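Local coordinates for protein beta-galactosidase (Marinomonas sp. ef1, PDB 6Y2K) that hydrolyses terminal beta-D-galactose residues from beta-galactosides as a cold-active family GH42 beta-galactosidase from an Antarctic bacterium and assembles as a hexamer, at residues Y106-S110 with A155-A159. Sequence-based numbering, arbitrary orientation.
Sequences YTFAS and ADLAA
Thr107 and Asp156 reach for each other from opposite directions, and the threonine hydroxyl gives its proton to the carboxylate in a short hydrogen bond, 2.5 Å from OG1 to OD1. The hydroxyl meets the syn side of OD1, 22° out of the carboxylate plane. Threonine suits the place because OG1, turned anti to its own backbone N (chi1 165°), works twice: while donating to Asp156 it accepts from the backbone N of Ala109, 3.1 Å away at 161°, which closes an ST turn. It overlaps a type I beta turn from Thr107 to Ser110, with Ser110 N bonded to Thr107 O. The other carboxylate oxygen, OD2, accepts from Ala153 N and is also hydrogen-bonded to Ser151 OG, so this buried aspartate, probably ionised, holds the residues leading into helix 154-168 through OD2 and joins that helix to the 106-110 loop through OD1. A valine in place of Thr107 would probably leave OD1 and Ala109 N without their shared partner and free the turn to shift.

Beside this polar pair the chains come close because alanines line the approach. The small methyl of Ala109 fits between Asp156 OD1, 3.5 Å away, the carbonyl O of Ala155 and the methyl of Ala159, CB to CB 4.1 Å. One water donates to both Ala109 O (2.8 Å) and Ala155 O (2.7 Å), bridging the two backbones.

Within the TIM-barrel domain, the contact sets the loop leading into helix 111-128, whose first turn Ser110 caps through Tyr113 N, against the first turns of helix 154-168, while Phe108 and Ala159 both touch helix 205-233.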
loop_
_atom_site.group_PDB
_atom_site.type_symbol
_atom_site.label_atom_id
_atom_site.label_comp_id
_atom_site.label_asym_id
_atom_site.label_seq_id
_atom_site.Cartn_x
_atom_site.Cartn_y
_atom_site.Cartn_z
ATOM N N TYR A 106 -36.126 -14.834 31.883
ATOM C CA TYR A 106 -36.078 -15.594 33.122
ATOM C C TYR A 106 -34.669 -16.112 33.360
ATOM O O TYR A 106 -33.892 -16.285 32.408
ATOM C CB TYR A 106 -37.063 -16.776 33.095
ATOM C CG TYR A 106 -36.785 -17.856 32.058
ATOM C CD1 TYR A 106 -35.930 -18.927 32.339
ATOM C CD2 TYR A 106 -37.412 -17.833 30.808
ATOM C CE1 TYR A 106 -35.685 -19.929 31.400
ATOM C CE2 TYR A 106 -37.165 -18.818 29.859
ATOM C CZ TYR A 106 -36.308 -19.868 30.161
ATOM O OH TYR A 106 -36.076 -20.850 29.223
ATOM N N THR A 107 -34.343 -16.357 34.623
ATOM C CA THR A 107 -33.159 -17.143 34.953
ATOM C C THR A 107 -33.578 -18.594 35.152
ATOM O O THR A 107 -34.608 -18.873 35.780
ATOM C CB THR A 107 -32.363 -16.647 36.175
ATOM O OG1 THR A 107 -31.451 -17.681 36.583
ATOM C CG2 THR A 107 -33.260 -16.258 37.360
ATOM N N PHE A 108 -32.760 -19.505 34.620
ATOM C CA PHE A 108 -32.954 -20.956 34.772
ATOM C C PHE A 108 -32.927 -21.407 36.244
ATOM O O PHE A 108 -33.423 -22.497 36.571
ATOM C CB PHE A 108 -31.858 -21.722 34.015
ATOM C CG PHE A 108 -31.964 -21.639 32.522
ATOM C CD1 PHE A 108 -32.792 -22.509 31.834
ATOM C CD2 PHE A 108 -31.212 -20.712 31.793
ATOM C CE1 PHE A 108 -32.892 -22.461 30.453
ATOM C CE2 PHE A 108 -31.310 -20.656 30.412
ATOM C CZ PHE A 108 -32.149 -21.534 29.741
ATOM N N ALA A 109 -32.335 -20.590 37.127
ATOM C CA ALA A 109 -32.270 -20.899 38.562
ATOM C C ALA A 109 -33.571 -20.637 39.322
ATOM O O ALA A 109 -33.695 -21.072 40.472
ATOM C CB ALA A 109 -31.125 -20.135 39.225
ATOM N N SER A 110 -34.520 -19.927 38.704
ATOM C CA SER A 110 -35.757 -19.534 39.375
ATOM C C SER A 110 -36.645 -20.740 39.642
ATOM O O SER A 110 -37.175 -21.337 38.715
ATOM C CB SER A 110 -36.542 -18.526 38.536
ATOM O OG SER A 110 -37.777 -18.207 39.160
ATOM N N ALA A 155 -31.556 -15.572 42.971
ATOM C CA ALA A 155 -31.887 -16.979 42.705
ATOM C C ALA A 155 -30.685 -17.779 42.190
ATOM O O ALA A 155 -30.518 -18.942 42.547
ATOM C CB ALA A 155 -33.052 -17.078 41.726
ATOM N N ASP A 156 -29.850 -17.140 41.372
ATOM C CA ASP A 156 -28.651 -17.776 40.833
ATOM C C ASP A 156 -27.626 -18.051 41.939
ATOM O O ASP A 156 -26.972 -19.091 41.941
ATOM C CB ASP A 156 -28.009 -16.901 39.752
ATOM C CG ASP A 156 -28.979 -16.541 38.639
ATOM O OD1 ASP A 156 -29.303 -17.451 37.849
ATOM O OD2 ASP A 156 -29.404 -15.357 38.568
ATOM N N LEU A 157 -27.489 -17.107 42.864
ATOM C CA LEU A 157 -26.553 -17.255 43.984
ATOM C C LEU A 157 -27.013 -18.352 44.934
ATOM O O LEU A 157 -26.191 -19.132 45.418
ATOM C CB LEU A 157 -26.405 -15.947 44.746
ATOM C CG LEU A 157 -25.404 -15.929 45.915
ATOM C CD1 LEU A 157 -24.056 -16.484 45.505
ATOM C CD2 LEU A 157 -25.266 -14.506 46.414
ATOM N N ALA A 158 -28.322 -18.405 45.189
ATOM C CA ALA A 158 -28.901 -19.425 46.056
ATOM C C ALA A 158 -28.658 -20.820 45.491
ATOM O O ALA A 158 -28.223 -21.717 46.216
ATOM C CB ALA A 158 -30.389 -19.175 46.264
ATOM N N ALA A 159 -28.913 -20.990 44.193
ATOM C CA ALA A 159 -28.640 -22.264 43.521
ATOM C C ALA A 159 -27.148 -22.624 43.525
ATOM O O ALA A 159 -26.795 -23.795 43.691
ATOM C CB ALA A 159 -29.181 -22.241 42.095
HETATM O O HOH W 1 -32.542 -20.677 43.030
#